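Local coordinates for protein putative sugar isomerase (Parabacteroides distasonis, PDB 3LMZ) that is of unproven function but, as a putative sugar isomerase with a xylose isomerase-like TIM barrel, probably acts on a sugar, at residues His189-Thr194 and Ser229-Lys234; Tyr46-Asp51 and Thr76-Gly81. One frame throughout, in Å; residues are numbered along the deposited sequence.

Contact 1 of 2, residues His189-Thr194 and Ser229-Lys234; sequences HIKDVT and SLEYEK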
loop_
_atom_site.group_PDB
_atom_site.type_symbol
_atom_site.label_atom_id
_atom_site.label_comp_id
_atom_site.label_asym_id
_atom_site.label_seq_id
_atom_site.Cartn_x
_atom_site.Cartn_y
_atom_site.Cartn_z
ATOM N N HIS A 189 11.876 -1.627 14.008
ATOM C CA HIS A 189 10.483 -1.221 13.759
ATOM C C HIS A 189 10.525 -0.158 12.674
ATOM O O HIS A 189 11.103 0.945 12.861
ATOM C CB HIS A 189 9.824 -0.711 15.054
ATOM C CG HIS A 189 9.544 -1.797 16.045
ATOM N ND1 HIS A 189 8.863 -1.585 17.226
ATOM C CD2 HIS A 189 9.779 -3.130 15.978
ATOM C CE1 HIS A 189 8.732 -2.745 17.862
ATOM N NE2 HIS A 189 9.272 -3.700 17.127
ATOM N N ILE A 190 9.798 -0.445 11.591
ATOM C CA ILE A 190 9.552 0.509 10.506
ATOM C C ILE A 190 8.221 1.166 10.765
ATOM O O ILE A 190 7.291 0.529 11.283
ATOM C CB ILE A 190 9.659 -0.122 9.093
ATOM C CG1 ILE A 190 8.745 -1.337 8.938
ATOM C CG2 ILE A 190 11.134 -0.532 8.812
ATOM C CD1 ILE A 190 8.584 -1.755 7.513
ATOM N N LYS A 191 8.162 2.464 10.477
ATOM C CA LYS A 191 6.983 3.315 10.660
ATOM C C LYS A 191 7.405 4.661 10.079
ATOM O O LYS A 191 8.608 4.881 9.782
ATOM C CB LYS A 191 6.609 3.472 12.158
ATOM C CG LYS A 191 7.777 3.979 13.023
ATOM C CD LYS A 191 7.426 4.082 14.508
ATOM C CE LYS A 191 7.180 2.731 15.129
ATOM N NZ LYS A 191 7.110 2.864 16.666
ATOM N N ASP A 192 6.407 5.499 9.863
ATOM C CA ASP A 192 6.668 6.834 9.405
ATOM C C ASP A 192 6.098 7.881 10.361
ATOM O O ASP A 192 5.171 7.606 11.109
ATOM C CB ASP A 192 6.086 7.038 7.998
ATOM C CG ASP A 192 6.913 7.997 7.104
ATOM O OD1 ASP A 192 7.782 8.765 7.641
ATOM O OD2 ASP A 192 6.600 8.033 5.835
ATOM N N VAL A 193 6.637 9.078 10.321
ATOM C CA VAL A 193 6.291 10.188 11.226
ATOM C C VAL A 193 6.201 11.492 10.446
ATOM O O VAL A 193 6.885 11.668 9.433
ATOM C CB VAL A 193 7.354 10.271 12.402
ATOM C CG1 VAL A 193 7.216 9.009 13.298
ATOM C CG2 VAL A 193 8.797 10.520 11.877
ATOM N N THR A 194 5.474 12.480 10.998
ATOM C CA THR A 194 5.190 13.733 10.276
ATOM C C THR A 194 6.266 14.812 10.515
ATOM O O THR A 194 6.304 15.801 9.808
ATOM C CB THR A 194 3.827 14.293 10.657
ATOM O OG1 THR A 194 3.832 14.588 12.066
ATOM C CG2 THR A 194 2.709 13.263 10.369
ATOM N N SER A 229 9.981 -4.733 10.949
ATOM C CA SER A 229 8.655 -5.058 11.460
ATOM C C SER A 229 7.812 -3.799 11.568
ATOM O O SER A 229 8.191 -2.821 12.225
ATOM C CB SER A 229 8.796 -5.751 12.797
ATOM O OG SER A 229 9.247 -7.072 12.503
ATOM N N LEU A 230 6.705 -3.772 10.828
ATOM C CA LEU A 230 5.854 -2.609 10.851
ATOM C C LEU A 230 5.138 -2.448 12.157
ATOM O O LEU A 230 4.456 -3.344 12.632
ATOM C CB LEU A 230 4.817 -2.641 9.687
ATOM C CG LEU A 230 3.763 -1.532 9.691
ATOM C CD1 LEU A 230 4.372 -0.172 9.477
ATOM C CD2 LEU A 230 2.614 -1.826 8.671
ATOM N N GLU A 231 5.337 -1.296 12.776
ATOM C CA GLU A 231 4.631 -0.935 14.011
ATOM C C GLU A 231 3.788 0.290 13.722
ATOM O O GLU A 231 4.239 1.440 13.747
ATOM C CB GLU A 231 5.597 -0.694 15.168
ATOM C CG GLU A 231 4.881 -0.541 16.484
ATOM C CD GLU A 231 5.826 -0.571 17.669
ATOM O OE1 GLU A 231 6.747 0.300 17.720
ATOM O OE2 GLU A 231 5.629 -1.440 18.536
ATOM N N TYR A 232 2.546 0.023 13.360
ATOM C CA TYR A 232 1.616 1.050 12.872
ATOM C C TYR A 232 0.758 1.611 13.993
ATOM O O TYR A 232 -0.033 0.873 14.593
ATOM C CB TYR A 232 0.698 0.510 11.755
ATOM C CG TYR A 232 -0.029 1.593 11.048
ATOM C CD1 TYR A 232 0.664 2.442 10.233
ATOM C CD2 TYR A 232 -1.375 1.752 11.159
ATOM C CE1 TYR A 232 0.005 3.542 9.576
ATOM C CE2 TYR A 232 -2.063 2.792 10.473
ATOM C CZ TYR A 232 -1.351 3.700 9.733
ATOM O OH TYR A 232 -2.014 4.721 9.065
ATOM N N GLU A 233 0.968 2.896 14.344
ATOM C CA GLU A 233 0.395 3.516 15.549
ATOM C C GLU A 233 -0.488 4.704 15.217
ATOM O O GLU A 233 -0.477 5.742 15.845
ATOM C CB GLU A 233 1.511 3.962 16.509
ATOM C CG GLU A 233 2.464 2.809 16.857
ATOM C CD GLU A 233 3.738 3.192 17.637
ATOM O OE1 GLU A 233 4.441 4.268 17.396
ATOM O OE2 GLU A 233 4.062 2.312 18.469
ATOM N N LYS A 234 -1.259 4.550 14.187
ATOM C CA LYS A 234 -2.274 5.498 13.773
ATOM C C LYS A 234 -3.565 4.722 13.581
ATOM O O LYS A 234 -3.531 3.549 13.171
ATOM C CB LYS A 234 -1.837 6.134 12.467
ATOM C CG LYS A 234 -2.929 6.982 11.763
ATOM C CD LYS A 234 -2.400 7.761 10.614
ATOM C CE LYS A 234 -3.507 8.575 9.864
ATOM N NZ LYS A 234 -2.868 9.466 8.829
#

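Contact 2 of 2, residues Tyr46-Asp51 and Thr76-Gly81; sequences YLCIKD and TGYAVG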
loop_
_atom_site.group_PDB
_atom_site.type_symbol
_atom_site.label_atom_id
_atom_site.label_comp_id
_atom_site.label_asym_id
_atom_site.label_seq_id
_atom_site.Cartn_x
_atom_site.Cartn_y
_atom_site.Cartn_z
ATOM N N TYR A 46 6.261 -13.005 8.918
ATOM C CA TYR A 46 6.939 -12.924 10.208
ATOM C C TYR A 46 6.159 -12.007 11.155
ATOM O O TYR A 46 5.788 -10.931 10.767
ATOM C CB TYR A 46 8.376 -12.398 10.022
ATOM C CG TYR A 46 9.205 -13.329 9.169
ATOM C CD1 TYR A 46 9.718 -14.489 9.711
ATOM C CD2 TYR A 46 9.476 -13.020 7.864
ATOM C CE1 TYR A 46 10.463 -15.371 8.947
ATOM C CE2 TYR A 46 10.195 -13.904 7.072
ATOM C CZ TYR A 46 10.692 -15.068 7.640
ATOM O OH TYR A 46 11.446 -15.950 6.860
ATOM N N LEU A 47 6.035 -12.466 12.412
ATOM C CA LEU A 47 5.307 -11.760 13.456
ATOM C C LEU A 47 6.200 -11.745 14.718
ATOM O O LEU A 47 6.697 -12.790 15.148
ATOM C CB LEU A 47 3.999 -12.470 13.766
ATOM C CG LEU A 47 3.156 -11.929 14.911
ATOM C CD1 LEU A 47 2.712 -10.459 14.668
ATOM C CD2 LEU A 47 1.939 -12.850 15.258
ATOM N N CYS A 48 6.314 -10.550 15.315
ATOM C CA CYS A 48 6.932 -10.451 16.612
ATOM C C CYS A 48 5.840 -10.679 17.667
ATOM O O CYS A 48 4.769 -10.061 17.606
ATOM C CB CYS A 48 7.629 -9.111 16.799
ATOM S SG CYS A 48 8.814 -9.157 18.200
ATOM N N ILE A 49 6.089 -11.596 18.632
ATOM C CA ILE A 49 5.033 -12.120 19.483
ATOM C C ILE A 49 4.848 -11.263 20.731
ATOM O O ILE A 49 5.800 -11.159 21.542
ATOM C CB ILE A 49 5.389 -13.578 19.931
ATOM C CG1 ILE A 49 5.651 -14.490 18.714
ATOM C CG2 ILE A 49 4.270 -14.152 20.859
ATOM C CD1 ILE A 49 6.244 -15.872 19.120
ATOM N N LYS A 50 3.601 -10.808 20.966
ATOM C CA LYS A 50 3.212 -10.026 22.124
ATOM C C LYS A 50 2.379 -10.838 23.109
ATOM O O LYS A 50 1.711 -11.784 22.722
ATOM C CB LYS A 50 2.473 -8.754 21.704
ATOM C CG LYS A 50 3.354 -7.623 21.210
ATOM C CD LYS A 50 4.265 -7.005 22.190
ATOM C CE LYS A 50 3.556 -6.261 23.298
ATOM N NZ LYS A 50 4.496 -5.528 24.157
ATOM N N ASP A 51 2.495 -10.444 24.374
ATOM C CA ASP A 51 1.808 -11.121 25.454
ATOM C C ASP A 51 0.288 -11.160 25.310
ATOM O O ASP A 51 -0.358 -12.111 25.745
ATOM C CB ASP A 51 2.221 -10.560 26.821
ATOM C CG ASP A 51 1.935 -9.037 27.008
ATOM O OD1 ASP A 51 1.499 -8.364 26.066
ATOM O OD2 ASP A 51 2.210 -8.553 28.137
ATOM N N THR A 76 5.650 -17.152 10.755
ATOM C CA THR A 76 6.637 -17.547 11.764
ATOM C C THR A 76 6.712 -16.461 12.847
ATOM O O THR A 76 6.961 -15.266 12.541
ATOM C CB THR A 76 8.046 -17.716 11.122
ATOM O OG1 THR A 76 7.989 -18.786 10.152
ATOM C CG2 THR A 76 9.084 -18.032 12.212
ATOM N N GLY A 77 6.532 -16.881 14.103
ATOM C CA GLY A 77 6.795 -16.026 15.219
ATOM C C GLY A 77 8.297 -15.990 15.445
ATOM O O GLY A 77 8.882 -16.967 15.914
ATOM N N TYR A 78 8.939 -14.858 15.133
ATOM C CA TYR A 78 10.399 -14.795 15.025
ATOM C C TYR A 78 11.145 -14.298 16.264
ATOM O O TYR A 78 12.393 -14.472 16.362
ATOM C CB TYR A 78 10.832 -13.990 13.795
ATOM C CG TYR A 78 10.758 -12.500 13.991
ATOM C CD1 TYR A 78 9.606 -11.770 13.707
ATOM C CD2 TYR A 78 11.858 -11.798 14.452
ATOM C CE1 TYR A 78 9.562 -10.357 13.920
ATOM C CE2 TYR A 78 11.819 -10.416 14.660
ATOM C CZ TYR A 78 10.663 -9.689 14.363
ATOM O OH TYR A 78 10.585 -8.325 14.587
ATOM N N ALA A 79 10.409 -13.632 17.144
ATOM C CA ALA A 79 10.947 -13.077 18.371
ATOM C C ALA A 79 9.757 -12.846 19.296
ATOM O O ALA A 79 8.599 -12.965 18.894
ATOM C CB ALA A 79 11.681 -11.767 18.066
ATOM N N VAL A 80 10.109 -12.536 20.537
ATOM C CA VAL A 80 9.097 -12.119 21.528
ATOM C C VAL A 80 9.351 -10.683 22.004
ATOM O O VAL A 80 10.543 -10.296 22.198
ATOM C CB VAL A 80 9.030 -13.061 22.778
ATOM C CG1 VAL A 80 8.490 -14.490 22.388
ATOM C CG2 VAL A 80 10.390 -13.190 23.502
ATOM N N GLY A 81 8.254 -9.926 22.161
ATOM C CA GLY A 81 8.312 -8.585 22.757
ATOM C C GLY A 81 7.847 -7.499 21.836
ATOM O O GLY A 81 7.323 -7.784 20.775
#

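Contact 1 of 2, residues His189-Thr194 and Ser229-Lys234
Glu231 reaches across from the end of strand 227-230 to both His189 and Lys191, and a single carboxylate oxygen serves the two. Its CG is anti to the backbone N (chi1 -171°) and the chain runs extended beyond it, alongside Lys191 and pointing the same way. Lys191 NZ meets Glu231 OE1 at 2.8 Å on the anti side of the carboxylate, close to its plane. To the same oxygen comes His189 ND1, 2.9 Å from Glu231 OE1 but in a weak, bent bond; OE1 lies at the edge of the imidazole, and the ring and carboxylate planes are steeply inclined. The lysine chain bends at chi3 (67°), turning CE so that it passes 3.5 Å from Glu231 O. Its ammonium also bridges to the second acid, with Lys191 NZ 3.1 Å from Glu233 OE1 and above that carboxylate's plane. Asp163 OD2 is a further salt-bridge partner of Lys191 and lies close to Glu231 OE1. A bound citric acid, probably from the crystallisation liquor, accepts or gives a hydrogen bond at Glu231 OE2, consistent with a ligand pocket at this end of the barrel.

The polar group continues two parallel strands: Ile190 N bonds to Ser229 O at 2.9 Å, and Glu231 N to Ile190 O at 3.1 Å, the latter nearly straight. Ile190 and Leu230 point to the sheet face away from His189 and Ser229, with Ile190 CG1 4.2 Å from Leu230 CB. On that face both side chains pack against helix 240-256, through Phe250 and Ile247. On its other side the His189 backbone bonds to Leu162 of strand 158-163 and to Val164 that follows it, while His166 of helix 164-169 touches Lys191 and Glu233.

Contact 2 of 2, residues Tyr46-Asp51 and Thr76-Gly81
Strands 46-49 and 76-81 run parallel, their axes 24° apart, with Leu47 and Ile49 each giving an N-H to the partner strand and taking one at the carbonyl. The bonds run from Leu47 N to Thr76 O, Tyr78 N to Leu47 O, Ile49 N to Ala79 O and, shortest at 2.8 Å, Gly81 N to Ile49 O.

Tyr78 carries much of the side-chain contact. Its CG sits between the backbone N and the carbonyl carbon (chi1 79°), and the ring extends across the neighbouring strand: CD1 is 3.9 Å from Tyr46 CB, while CE1 lies 3.7 Å from Cys48 CB. Cys48 SG, anti to its own backbone N, lies oblique to this ring, 4.8 Å from the Tyr78 centroid, as a sulfur-aromatic contact, and also touches Ala79 CB at 3.9 Å. At the start of the pair, Tyr46 and Thr76 lie side by side and point the same way, the ring's CD1 and CE1 both meeting Thr76 CB. The other sheet face is aliphatic. Ile49 CB comes 4.1 Å from Val80 CG1, and Ile49 CD1 rests 3.9 Å from Gly77 CA, directly against the backbone. The bend of Lys50 at chi2 (-66°) brings CD to 3.5 Å from Gly81 O; its ammonium bonds to Pro82 O and to the bound citric acid.

Ile49 and Val80 pack on Tyr97 of helix 88-101, outside the sheet. Inside the barrel, the Tyr78 hydroxyl hydrogen-bonds to Asp187 OD1 and to Ser229 OG of strand 227-230, so the polar end of this largely apolar side chain has partners there. The chemistry is thus divided: aliphatic toward the helix layer; aromatic, sulfur and small groups toward the interior; and a Lys50 ammonium placed to meet an anionic ligand, as the citric acid suggests.

Overall arrangement
Both contacts join neighbouring parallel strands of the one barrel sheet, their centres about 17 Å apart. Contact 2 comes first along the chain and closes before contact 1 opens; it pairs the two strands of the beta-alpha-beta unit formed by strand 46-49, helix 60-72 and strand 76-85. Contact 1 joins strands 185-193 and 227-230, the latter of which also pairs with strand 19-22. Within the barrel the two meet directly, Ser229 OG lying 2.8 Å from Tyr78 OH in a probable hydrogen bond. Bound citric acid lies beside side chains of both, consistent with a shared pocket at the C-terminal ends of the strands, where TIM barrels place their active sites.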